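Local coordinates for Cgl0159-like domain-containing protein (Corynebacterium glutamicum, PDB 3FOK) that is of unknown function but belongs to a family of the TIM-barrel clan and has a parallel beta-barrel core surrounded by helices, at residues Met113-Leu118 against Lys146-Ile151; Ile179-Phe184 against Thr219-Pro224; Leu197-Val202 against Glu230-Ser235; Thr240-Gly245 against Pro265-Leu270. One frame throughout, in Å; residues are numbered along the deposited sequence.

Interaction 1 (Met113-Leu118 against Lys146-Ile151); sequences MNRGGL and KTLVRI
Selenomethionine M113 opens the loop 113-118 by holding strand 146-151 through its backbone: M113 N donates to K146 O over 2.9 Å, nearly along the C=O axis. With CG beside the backbone N (chi1 -57°), the M113 side chain runs past this same carbonyl. Its CB lies 3.6 Å from K146 O, its CG follows at 3.5 Å, and SE lies 3.9 Å from T147 OG1, the side chains crossing obliquely. A bend at chi3 (83°) turns the end of the chain away from the strand; M113 also packs on A168 of helix 158-174. N114 crosses T147 at about a right angle, its CG 3.8 Å from T147 CG2. R115 reaches back so that NH1 rests 3.9 Å from L148 CD1, while its NE donates a hydrogen bond to D50 O. At the inverse gamma turn centred on G117, G117 O accepts a hydrogen bond from R150 NH2 at 3.2 Å, on a lone pair of the oxygen and in the guanidinium plane. R150 also forms salt bridges with D127 through NH2 and with E124 through NH1. The loop leaves the C-terminal end of a barrel strand, the end at which TIM barrels carry their active sites.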
loop_
_atom_site.group_PDB
_atom_site.type_symbol
_atom_site.label_atom_id
_atom_site.label_comp_id
_atom_site.label_asym_id
_atom_site.label_seq_id
_atom_site.Cartn_x
_atom_site.Cartn_y
_atom_site.Cartn_z
HETATM N N MSE A 113 13.084 11.764 12.375
HETATM C CA MSE A 113 12.099 10.782 11.933
HETATM C C MSE A 113 12.501 9.850 10.790
HETATM O O MSE A 113 12.224 8.650 10.850
HETATM C CB MSE A 113 10.803 11.498 11.551
HETATM C CG MSE A 113 10.213 12.347 12.662
HETATM SE SE MSE A 113 8.555 13.211 12.147
HETATM C CE MSE A 113 7.344 11.736 12.472
ATOM N N ASN A 114 13.139 10.390 9.753
ATOM C CA ASN A 114 13.518 9.570 8.607
ATOM C C ASN A 114 15.010 9.457 8.305
ATOM O O ASN A 114 15.713 10.455 8.175
ATOM C CB ASN A 114 12.772 10.046 7.351
ATOM C CG ASN A 114 13.109 11.476 6.961
ATOM O OD1 ASN A 114 13.021 11.838 5.787
ATOM N ND2 ASN A 114 13.480 12.295 7.936
ATOM N N ARG A 115 15.465 8.217 8.166
ATOM C CA ARG A 115 16.865 7.904 7.888
ATOM C C ARG A 115 17.002 6.879 6.763
ATOM O O ARG A 115 18.094 6.395 6.488
ATOM C CB ARG A 115 17.531 7.348 9.150
ATOM C CG ARG A 115 18.199 8.376 10.073
ATOM C CD ARG A 115 17.978 9.798 9.609
ATOM N NE ARG A 115 19.146 10.637 9.844
ATOM C CZ ARG A 115 19.398 11.757 9.177
ATOM N NH1 ARG A 115 18.564 12.171 8.234
ATOM N NH2 ARG A 115 20.488 12.460 9.448
ATOM N N GLY A 116 15.888 6.560 6.114
ATOM C CA GLY A 116 15.887 5.579 5.042
ATOM C C GLY A 116 16.821 5.838 3.874
ATOM O O GLY A 116 17.425 4.901 3.343
ATOM N N GLY A 117 16.933 7.096 3.460
ATOM C CA GLY A 117 17.806 7.441 2.351
ATOM C C GLY A 117 19.267 7.385 2.750
ATOM O O GLY A 117 19.921 8.415 2.890
ATOM N N LEU A 118 19.774 6.169 2.922
ATOM C CA LEU A 118 21.156 5.949 3.333
ATOM C C LEU A 118 22.187 6.585 2.408
ATOM O O LEU A 118 22.023 6.618 1.187
ATOM C CB LEU A 118 21.432 4.450 3.440
ATOM C CG LEU A 118 20.576 3.677 4.444
ATOM C CD1 LEU A 118 20.946 2.201 4.393
ATOM C CD2 LEU A 118 20.780 4.234 5.846
ATOM N N LYS A 146 11.976 16.282 13.712
ATOM C CA LYS A 146 12.775 16.774 12.597
ATOM C C LYS A 146 12.767 15.793 11.431
ATOM O O LYS A 146 12.767 14.572 11.624
ATOM C CB LYS A 146 14.210 17.070 13.060
ATOM C CG LYS A 146 15.287 16.126 12.549
ATOM C CD LYS A 146 15.871 16.561 11.214
ATOM C CE LYS A 146 16.998 15.614 10.809
ATOM N NZ LYS A 146 17.787 16.085 9.647
ATOM N N THR A 147 12.767 16.345 10.221
ATOM C CA THR A 147 12.730 15.555 8.997
ATOM C C THR A 147 13.727 16.065 7.963
ATOM O O THR A 147 14.025 17.257 7.915
ATOM C CB THR A 147 11.333 15.629 8.349
ATOM O OG1 THR A 147 10.350 15.114 9.252
ATOM C CG2 THR A 147 11.305 14.840 7.056
ATOM N N LEU A 148 14.230 15.158 7.131
ATOM C CA LEU A 148 15.147 15.532 6.064
ATOM C C LEU A 148 14.306 15.427 4.791
ATOM O O LEU A 148 13.783 14.362 4.476
ATOM C CB LEU A 148 16.322 14.554 5.985
ATOM C CG LEU A 148 17.646 15.045 5.381
ATOM C CD1 LEU A 148 18.333 13.874 4.692
ATOM C CD2 LEU A 148 17.420 16.169 4.387
ATOM N N VAL A 149 14.163 16.530 4.068
ATOM C CA VAL A 149 13.372 16.525 2.845
ATOM C C VAL A 149 14.196 16.950 1.640
ATOM O O VAL A 149 14.168 18.110 1.236
ATOM C CB VAL A 149 12.157 17.475 2.948
ATOM C CG1 VAL A 149 11.196 17.213 1.795
ATOM C CG2 VAL A 149 11.452 17.285 4.283
ATOM N N ARG A 150 14.934 16.008 1.069
ATOM C CA ARG A 150 15.735 16.301 -0.106
ATOM C C ARG A 150 14.853 16.100 -1.325
ATOM O O ARG A 150 14.218 15.060 -1.484
ATOM C CB ARG A 150 16.964 15.394 -0.156
ATOM C CG ARG A 150 18.053 15.822 0.813
ATOM C CD ARG A 150 19.166 14.807 0.870
ATOM N NE ARG A 150 18.685 13.546 1.413
ATOM C CZ ARG A 150 19.406 12.433 1.475
ATOM N NH1 ARG A 150 20.651 12.425 1.022
ATOM N NH2 ARG A 150 18.877 11.331 1.986
ATOM N N ILE A 151 14.814 17.116 -2.176
ATOM C CA ILE A 151 13.983 17.096 -3.366
ATOM C C ILE A 151 14.800 16.967 -4.646
ATOM O O ILE A 151 15.427 17.929 -5.099
ATOM C CB ILE A 151 13.129 18.382 -3.420
ATOM C CG1 ILE A 151 12.318 18.500 -2.125
ATOM C CG2 ILE A 151 12.237 18.375 -4.644
ATOM C CD1 ILE A 151 11.595 19.816 -1.950
#

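Interaction 2 (Ile179-Phe184 against Thr219-Pro224)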
loop_
_atom_site.group_PDB
_atom_site.type_symbol
_atom_site.label_atom_id
_atom_site.label_comp_id
_atom_site.label_asym_id
_atom_site.label_seq_id
_atom_site.Cartn_x
_atom_site.Cartn_y
_atom_site.Cartn_z
ATOM N N ILE A 179 7.531 20.716 14.400
ATOM C CA ILE A 179 8.235 19.861 13.456
ATOM C C ILE A 179 9.150 20.671 12.539
ATOM O O ILE A 179 8.731 21.591 11.834
ATOM C CB ILE A 179 7.244 19.006 12.631
ATOM C CG1 ILE A 179 8.020 18.082 11.690
ATOM C CG2 ILE A 179 6.274 19.906 11.881
ATOM C CD1 ILE A 179 7.158 17.041 11.014
HETATM N N MSE A 180 10.418 20.286 12.580
HETATM C CA MSE A 180 11.524 20.902 11.858
HETATM C C MSE A 180 11.795 20.189 10.522
HETATM O O MSE A 180 12.091 18.995 10.506
HETATM C CB MSE A 180 12.742 20.791 12.779
HETATM C CG MSE A 180 13.965 21.608 12.472
HETATM SE SE MSE A 180 15.338 21.003 13.728
HETATM C CE MSE A 180 14.624 21.743 15.370
ATOM N N LEU A 181 11.686 20.908 9.407
ATOM C CA LEU A 181 11.947 20.307 8.102
ATOM C C LEU A 181 13.260 20.844 7.531
ATOM O O LEU A 181 13.474 22.061 7.496
ATOM C CB LEU A 181 10.813 20.611 7.113
ATOM C CG LEU A 181 9.367 20.231 7.444
ATOM C CD1 LEU A 181 8.504 20.478 6.214
ATOM C CD2 LEU A 181 9.276 18.777 7.860
ATOM N N GLU A 182 14.131 19.938 7.090
ATOM C CA GLU A 182 15.410 20.321 6.502
ATOM C C GLU A 182 15.293 20.070 5.004
ATOM O O GLU A 182 15.498 18.949 4.539
ATOM C CB GLU A 182 16.546 19.476 7.085
ATOM C CG GLU A 182 17.946 20.003 6.769
ATOM C CD GLU A 182 19.051 19.114 7.324
ATOM O OE1 GLU A 182 18.913 18.624 8.465
ATOM O OE2 GLU A 182 20.067 18.917 6.626
ATOM N N PRO A 183 14.950 21.112 4.228
ATOM C CA PRO A 183 14.801 20.980 2.779
ATOM C C PRO A 183 16.086 21.209 1.996
ATOM O O PRO A 183 17.018 21.859 2.471
ATOM C CB PRO A 183 13.754 22.027 2.462
ATOM C CG PRO A 183 14.190 23.147 3.355
ATOM C CD PRO A 183 14.518 22.453 4.668
ATOM N N PHE A 184 16.104 20.674 0.781
ATOM C CA PHE A 184 17.237 20.784 -0.127
ATOM C C PHE A 184 16.774 20.397 -1.519
ATOM O O PHE A 184 15.851 19.597 -1.675
ATOM C CB PHE A 184 18.341 19.786 0.238
ATOM C CG PHE A 184 19.277 20.248 1.307
ATOM C CD1 PHE A 184 20.122 21.331 1.094
ATOM C CD2 PHE A 184 19.364 19.551 2.508
ATOM C CE1 PHE A 184 21.047 21.713 2.064
ATOM C CE2 PHE A 184 20.281 19.923 3.482
ATOM C CZ PHE A 184 21.128 21.007 3.260
ATOM N N THR A 219 5.327 24.058 11.868
ATOM C CA THR A 219 6.528 23.691 11.143
ATOM C C THR A 219 7.612 24.760 11.119
ATOM O O THR A 219 7.350 25.940 10.905
ATOM C CB THR A 219 6.192 23.243 9.697
ATOM O OG1 THR A 219 6.426 24.321 8.789
ATOM C CG2 THR A 219 4.734 22.814 9.600
ATOM N N TRP A 220 8.836 24.306 11.362
ATOM C CA TRP A 220 10.026 25.142 11.378
ATOM C C TRP A 220 10.883 24.746 10.186
ATOM O O TRP A 220 10.659 23.715 9.560
ATOM C CB TRP A 220 10.838 24.899 12.653
ATOM C CG TRP A 220 10.237 25.444 13.904
ATOM C CD1 TRP A 220 8.975 25.231 14.369
ATOM C CD2 TRP A 220 10.888 26.273 14.872
ATOM N NE1 TRP A 220 8.794 25.876 15.570
ATOM C CE2 TRP A 220 9.954 26.525 15.904
ATOM C CE3 TRP A 220 12.173 26.827 14.972
ATOM C CZ2 TRP A 220 10.261 27.308 17.020
ATOM C CZ3 TRP A 220 12.482 27.607 16.085
ATOM C CH2 TRP A 220 11.528 27.840 17.093
HETATM N N MSE A 221 11.877 25.568 9.887
HETATM C CA MSE A 221 12.788 25.300 8.790
HETATM C C MSE A 221 14.194 25.172 9.356
HETATM O O MSE A 221 14.572 25.883 10.286
HETATM C CB MSE A 221 12.763 26.443 7.768
HETATM C CG MSE A 221 11.466 26.595 6.994
HETATM SE SE MSE A 221 11.229 25.260 5.611
HETATM C CE MSE A 221 9.834 24.212 6.416
ATOM N N LYS A 222 14.955 24.243 8.797
ATOM C CA LYS A 222 16.338 24.025 9.193
ATOM C C LYS A 222 17.049 24.251 7.865
ATOM O O LYS A 222 17.038 23.387 6.993
ATOM C CB LYS A 222 16.524 22.590 9.687
ATOM C CG LYS A 222 17.900 22.266 10.245
ATOM C CD LYS A 222 17.953 20.800 10.655
ATOM C CE LYS A 222 19.355 20.358 11.025
ATOM N NZ LYS A 222 19.414 18.880 11.195
ATOM N N LEU A 223 17.637 25.432 7.704
ATOM C CA LEU A 223 18.296 25.787 6.455
ATOM C C LEU A 223 19.807 25.937 6.529
ATOM O O LEU A 223 20.374 26.141 7.602
ATOM C CB LEU A 223 17.707 27.096 5.923
ATOM C CG LEU A 223 16.184 27.205 5.827
ATOM C CD1 LEU A 223 15.815 28.586 5.321
ATOM C CD2 LEU A 223 15.638 26.132 4.904
ATOM N N PRO A 224 20.478 25.829 5.370
ATOM C CA PRO A 224 21.933 25.961 5.295
ATOM C C PRO A 224 22.286 27.432 5.087
ATOM O O PRO A 224 21.566 28.147 4.382
ATOM C CB PRO A 224 22.282 25.115 4.080
ATOM C CG PRO A 224 21.143 25.419 3.164
ATOM C CD PRO A 224 19.936 25.340 4.087
#
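K222 NZ and E182 OE1 form a salt bridge of 2.8 Å, the ammonium approaching from above the carboxylate plane. Both side chains leave with CG anti to the backbone N (for K222, chi1 -175°) and run on extended, crossing obliquely, so the methylenes of K222 pass along the carboxylate before NZ meets it. OE1 also takes a salt bridge from K146, so two ammonium groups share one oxygen. Their proximity would tend to favour the neutral form of one lysine, while the carboxylate would oppose this. Three backbone hydrogen bonds join the strands: W220 N to I179 O (2.8 Å), L181 N to W220 O (3.0 Å) and K222 N to L181 O (2.9 Å), each donor standing above the carbonyl plane of its acceptor. This is the parallel pairing of adjacent strands of a TIM barrel, twisted by 35° and connected through helix 199-210. On the inner face, selenomethionine M180 lays CG 3.9 Å from K222 CB. On the face turned to helix 158-174, I179 and T219 lie side by side, and selenomethionine M221, bent at chi2 and chi3, brings CE back to 3.8 Å from L181 CB. Beyond the salt bridge the side-chain contacts are apolar: P183 CG sits 3.7 Å from L223 CD2, crossing it obliquely. F184 and P224 meet tip to tip, CE1 of the phenyl 3.9 Å from CG of the proline, with L197 touching both.

Interaction 3 (Leu197-Val202 against Glu230-Ser235); sequences LSTDAV and ERVMES
V232 faces the first turn of helix 199-210 with its two methyls divided between two residues. CG1 lies 3.6 Å from V202 CG1, the two valines crossing at about a right angle, and CG2 lies 3.7 Å from T199 CG2 in a more oblique approach. T199 can meet V232 through carbon because its CG2 is anti to the backbone N, while OG1 is turned to a hydrogen bond with E227 O. The same T199 CG2 also touches R231, NH1 3.4 Å away, the side chains crossing at about a right angle. Fully extended as far as NE (chi1 -175°), R231 brings NH2 to 2.8 Å from D200 OD1. In this salt bridge the guanidinium and carboxylate planes stand 82° apart, so the groups do not meet as a flat two-pronged pair. R231 has further acidic partners, E228 through NH1 and E63 of a neighbouring subunit through NH2, so this charged pair also faces the neighbouring subunit. S198 N-caps helix 199-210, its OG accepting a weak bond from A201 N. On the barrel side, V232 and selenomethionine M233 rest on L223 of strand 219-224, and S235 touches I203 and V206 farther along helix 199-210.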
loop_
_atom_site.group_PDB
_atom_site.type_symbol
_atom_site.label_atom_id
_atom_site.label_comp_id
_atom_site.label_asym_id
_atom_site.label_seq_id
_atom_site.Cartn_x
_atom_site.Cartn_y
_atom_site.Cartn_z
ATOM N N LEU A 197 23.394 24.156 -3.254
ATOM C CA LEU A 197 23.419 25.234 -2.276
ATOM C C LEU A 197 23.317 26.643 -2.852
ATOM O O LEU A 197 23.608 27.614 -2.166
ATOM C CB LEU A 197 24.673 25.122 -1.409
ATOM C CG LEU A 197 24.745 23.851 -0.558
ATOM C CD1 LEU A 197 26.019 23.858 0.279
ATOM C CD2 LEU A 197 23.521 23.769 0.341
ATOM N N SER A 198 22.901 26.767 -4.105
ATOM C CA SER A 198 22.760 28.095 -4.700
ATOM C C SER A 198 21.544 28.756 -4.059
ATOM O O SER A 198 20.584 28.077 -3.694
ATOM C CB SER A 198 22.565 28.001 -6.218
ATOM O OG SER A 198 21.302 27.444 -6.540
ATOM N N THR A 199 21.592 30.075 -3.931
ATOM C CA THR A 199 20.511 30.831 -3.319
ATOM C C THR A 199 19.117 30.472 -3.836
ATOM O O THR A 199 18.205 30.221 -3.044
ATOM C CB THR A 199 20.724 32.344 -3.511
ATOM O OG1 THR A 199 22.035 32.698 -3.056
ATOM C CG2 THR A 199 19.690 33.136 -2.715
ATOM N N ASP A 200 18.944 30.449 -5.154
ATOM C CA ASP A 200 17.639 30.143 -5.724
ATOM C C ASP A 200 17.137 28.730 -5.449
ATOM O O ASP A 200 15.928 28.518 -5.325
ATOM C CB ASP A 200 17.639 30.414 -7.226
ATOM C CG ASP A 200 17.658 31.896 -7.544
ATOM O OD1 ASP A 200 16.848 32.637 -6.948
ATOM O OD2 ASP A 200 18.472 32.325 -8.389
ATOM N N ALA A 201 18.051 27.766 -5.351
ATOM C CA ALA A 201 17.651 26.391 -5.082
ATOM C C ALA A 201 17.115 26.290 -3.655
ATOM O O ALA A 201 16.086 25.653 -3.413
ATOM C CB ALA A 201 18.827 25.452 -5.273
ATOM N N VAL A 202 17.811 26.920 -2.710
ATOM C CA VAL A 202 17.381 26.893 -1.322
ATOM C C VAL A 202 15.996 27.515 -1.208
ATOM O O VAL A 202 15.123 26.992 -0.511
ATOM C CB VAL A 202 18.358 27.669 -0.416
ATOM C CG1 VAL A 202 17.828 27.708 1.013
ATOM C CG2 VAL A 202 19.727 27.014 -0.452
ATOM N N GLU A 230 19.437 36.845 3.089
ATOM C CA GLU A 230 18.435 37.734 3.656
ATOM C C GLU A 230 17.334 37.751 2.636
ATOM O O GLU A 230 16.191 38.135 2.884
ATOM C CB GLU A 230 19.170 39.015 3.837
ATOM C CG GLU A 230 18.521 40.304 4.276
ATOM C CD GLU A 230 19.593 41.349 4.162
ATOM O OE1 GLU A 230 20.742 41.092 4.615
ATOM O OE2 GLU A 230 19.320 42.398 3.565
ATOM N N ARG A 231 17.716 37.127 1.538
ATOM C CA ARG A 231 16.894 36.950 0.390
ATOM C C ARG A 231 16.287 35.555 0.509
ATOM O O ARG A 231 15.174 35.319 0.048
ATOM C CB ARG A 231 17.775 37.066 -0.824
ATOM C CG ARG A 231 17.025 37.025 -2.110
ATOM C CD ARG A 231 17.968 37.221 -3.272
ATOM N NE ARG A 231 17.466 36.554 -4.464
ATOM C CZ ARG A 231 18.212 35.798 -5.256
ATOM N NH1 ARG A 231 19.496 35.617 -4.988
ATOM N NH2 ARG A 231 17.671 35.208 -6.309
ATOM N N VAL A 232 17.026 34.633 1.123
ATOM C CA VAL A 232 16.533 33.286 1.326
ATOM C C VAL A 232 15.483 33.402 2.418
ATOM O O VAL A 232 14.448 32.743 2.368
ATOM C CB VAL A 232 17.649 32.338 1.812
ATOM C CG1 VAL A 232 17.045 31.002 2.218
ATOM C CG2 VAL A 232 18.686 32.139 0.720
HETATM N N MSE A 233 15.749 34.259 3.399
HETATM C CA MSE A 233 14.823 34.451 4.505
HETATM C C MSE A 233 13.534 35.153 4.108
HETATM O O MSE A 233 12.579 35.182 4.881
HETATM C CB MSE A 233 15.498 35.213 5.647
HETATM C CG MSE A 233 16.533 34.398 6.410
HETATM SE SE MSE A 233 15.910 32.618 6.888
HETATM C CE MSE A 233 17.117 31.607 5.766
ATOM N N GLU A 234 13.503 35.723 2.908
ATOM C CA GLU A 234 12.297 36.385 2.434
ATOM C C GLU A 234 11.408 35.310 1.817
ATOM O O GLU A 234 10.362 35.603 1.239
ATOM C CB GLU A 234 12.642 37.460 1.396
ATOM C CG GLU A 234 13.557 38.556 1.932
ATOM C CD GLU A 234 13.894 39.623 0.898
ATOM O OE1 GLU A 234 14.282 39.260 -0.234
ATOM O OE2 GLU A 234 13.779 40.825 1.225
ATOM N N SER A 235 11.839 34.056 1.957
ATOM C CA SER A 235 11.111 32.902 1.428
ATOM C C SER A 235 9.989 32.428 2.340
ATOM O O SER A 235 8.976 31.923 1.866
ATOM C CB SER A 235 12.065 31.730 1.180
ATOM O OG SER A 235 12.903 31.981 0.071
#

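Interaction 4 (Thr240-Gly245 against Pro265-Leu270); sequences TLLLGG and PGVRGL
Strands 240-243 and 267-270 run parallel with a 35° twist, joined by hydrogen bonds from T240 N to G266 O (3.1 Å), R268 N to T240 O (2.7 Å) and L242 N to G269 O (2.9 Å). They are neighbouring staves of the TIM barrel, connected by a right-handed beta-alpha-beta crossover through helix 252-261. The pairing slips by one residue along the way: T240 lies opposite V267 but L242 opposite L270, so R268 and G269 together span the place of L241, in the manner of a beta bulge. The R268 N bond runs nearly along the T240 C=O axis, whereas the other two donors stand above their carbonyl planes. On the face toward helix 252-261, L242 sits between two partners. Its CG lies 4.0 Å from V267 CG1, the side chains crossing at about a right angle, and its CB lies 3.8 Å from L270 CD1 in an oblique crossing; L262 covers the same group. T240 belongs to this face too, with OG1 turned to M238 O. R268 leaves the contact after its CB, bending at chi2 so that NH1 bonds to G42 O near the start of another strand. L241 points to the barrel interior, where it meets M180. At the phi of G269 (151°) a CB would be jammed against R268 O and tight against L241 CD2, so the leucine lies on bare main chain: L241 CD2 rests 3.5 Å from G269 N and 3.6 Å from G269 C.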
loop_
_atom_site.group_PDB
_atom_site.type_symbol
_atom_site.label_atom_id
_atom_site.label_comp_id
_atom_site.label_asym_id
_atom_site.label_seq_id
_atom_site.Cartn_x
_atom_site.Cartn_y
_atom_site.Cartn_z
ATOM N N THR A 240 13.111 29.741 11.782
ATOM C CA THR A 240 14.208 29.034 11.146
ATOM C C THR A 240 15.420 28.807 12.039
ATOM O O THR A 240 15.761 29.635 12.880
ATOM C CB THR A 240 14.663 29.795 9.882
ATOM O OG1 THR A 240 13.567 29.891 8.967
ATOM C CG2 THR A 240 15.819 29.079 9.205
ATOM N N LEU A 241 16.059 27.662 11.843
ATOM C CA LEU A 241 17.260 27.295 12.579
ATOM C C LEU A 241 18.316 26.999 11.524
ATOM O O LEU A 241 18.022 26.400 10.489
ATOM C CB LEU A 241 17.007 26.060 13.447
ATOM C CG LEU A 241 16.047 26.283 14.619
ATOM C CD1 LEU A 241 15.746 24.963 15.299
ATOM C CD2 LEU A 241 16.665 27.266 15.606
ATOM N N LEU A 242 19.542 27.430 11.779
ATOM C CA LEU A 242 20.624 27.229 10.827
ATOM C C LEU A 242 21.416 25.960 11.106
ATOM O O LEU A 242 21.560 25.540 12.253
ATOM C CB LEU A 242 21.556 28.440 10.851
ATOM C CG LEU A 242 20.847 29.796 10.764
ATOM C CD1 LEU A 242 21.867 30.912 10.890
ATOM C CD2 LEU A 242 20.084 29.901 9.453
ATOM N N LEU A 243 21.924 25.350 10.041
ATOM C CA LEU A 243 22.713 24.131 10.146
ATOM C C LEU A 243 24.135 24.392 9.656
ATOM O O LEU A 243 24.359 25.253 8.810
ATOM C CB LEU A 243 22.061 23.016 9.319
ATOM C CG LEU A 243 21.883 23.251 7.813
ATOM C CD1 LEU A 243 23.174 22.915 7.077
ATOM C CD2 LEU A 243 20.755 22.376 7.291
ATOM N N GLY A 244 25.092 23.654 10.206
ATOM C CA GLY A 244 26.479 23.808 9.808
ATOM C C GLY A 244 26.943 22.512 9.175
ATOM O O GLY A 244 27.402 21.603 9.873
ATOM N N GLY A 245 26.826 22.430 7.853
ATOM C CA GLY A 245 27.201 21.223 7.138
ATOM C C GLY A 245 28.627 20.714 7.251
ATOM O O GLY A 245 29.174 20.561 8.342
ATOM N N PRO A 265 15.615 38.250 9.761
ATOM C CA PRO A 265 14.224 38.103 10.203
ATOM C C PRO A 265 13.763 36.649 10.249
ATOM O O PRO A 265 13.873 35.924 9.263
ATOM C CB PRO A 265 13.438 38.907 9.165
ATOM C CG PRO A 265 14.439 39.886 8.631
ATOM C CD PRO A 265 15.680 39.045 8.523
ATOM N N GLY A 266 13.246 36.227 11.396
ATOM C CA GLY A 266 12.758 34.867 11.516
ATOM C C GLY A 266 13.750 33.824 11.994
ATOM O O GLY A 266 13.344 32.758 12.455
ATOM N N VAL A 267 15.042 34.104 11.884
ATOM C CA VAL A 267 16.044 33.144 12.336
ATOM C C VAL A 267 16.013 33.086 13.859
ATOM O O VAL A 267 16.145 34.107 14.536
ATOM C CB VAL A 267 17.455 33.529 11.849
ATOM C CG1 VAL A 267 18.473 32.523 12.355
ATOM C CG2 VAL A 267 17.474 33.576 10.329
ATOM N N ARG A 268 15.835 31.881 14.388
ATOM C CA ARG A 268 15.737 31.667 15.830
ATOM C C ARG A 268 16.913 30.957 16.484
ATOM O O ARG A 268 16.908 30.736 17.692
ATOM C CB ARG A 268 14.457 30.889 16.137
ATOM C CG ARG A 268 13.193 31.710 15.990
ATOM C CD ARG A 268 12.946 32.523 17.241
ATOM N NE ARG A 268 11.781 33.392 17.127
ATOM C CZ ARG A 268 11.150 33.925 18.166
ATOM N NH1 ARG A 268 11.568 33.673 19.396
ATOM N NH2 ARG A 268 10.103 34.714 17.976
ATOM N N GLY A 269 17.915 30.583 15.703
ATOM C CA GLY A 269 19.050 29.908 16.299
ATOM C C GLY A 269 19.809 28.926 15.433
ATOM O O GLY A 269 19.823 29.031 14.205
ATOM N N LEU A 270 20.439 27.959 16.095
ATOM C CA LEU A 270 21.252 26.944 15.433
ATOM C C LEU A 270 20.886 25.501 15.788
ATOM O O LEU A 270 20.391 25.214 16.881
ATOM C CB LEU A 270 22.725 27.156 15.800
ATOM C CG LEU A 270 23.702 27.973 14.951
ATOM C CD1 LEU A 270 23.025 29.152 14.297
ATOM C CD2 LEU A 270 24.847 28.424 15.848
#

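Interactions 2 and 4 pair strands of the barrel sheet, interaction 1 sets a loop against one of its strands, and interaction 3 joins helices outside it, partly at the surface. Interactions 1 and 2 are linked by T147 N to M180 O, and interactions 2 and 4 by M221 O to L241 N. Interaction 2 is regular parallel pairing, interaction 4 is interrupted by a bulge; interaction 1 adds a loop carbonyl held by arginine, and interaction 3 combines valine packing with a D200-R231 salt bridge. K146 of interaction 1 and K222 of interaction 2 both meet E182; interaction 4 is mainly aliphatic. L223 and M233 join interactions 2 and 3, and M233 also reaches V267 of interaction 4.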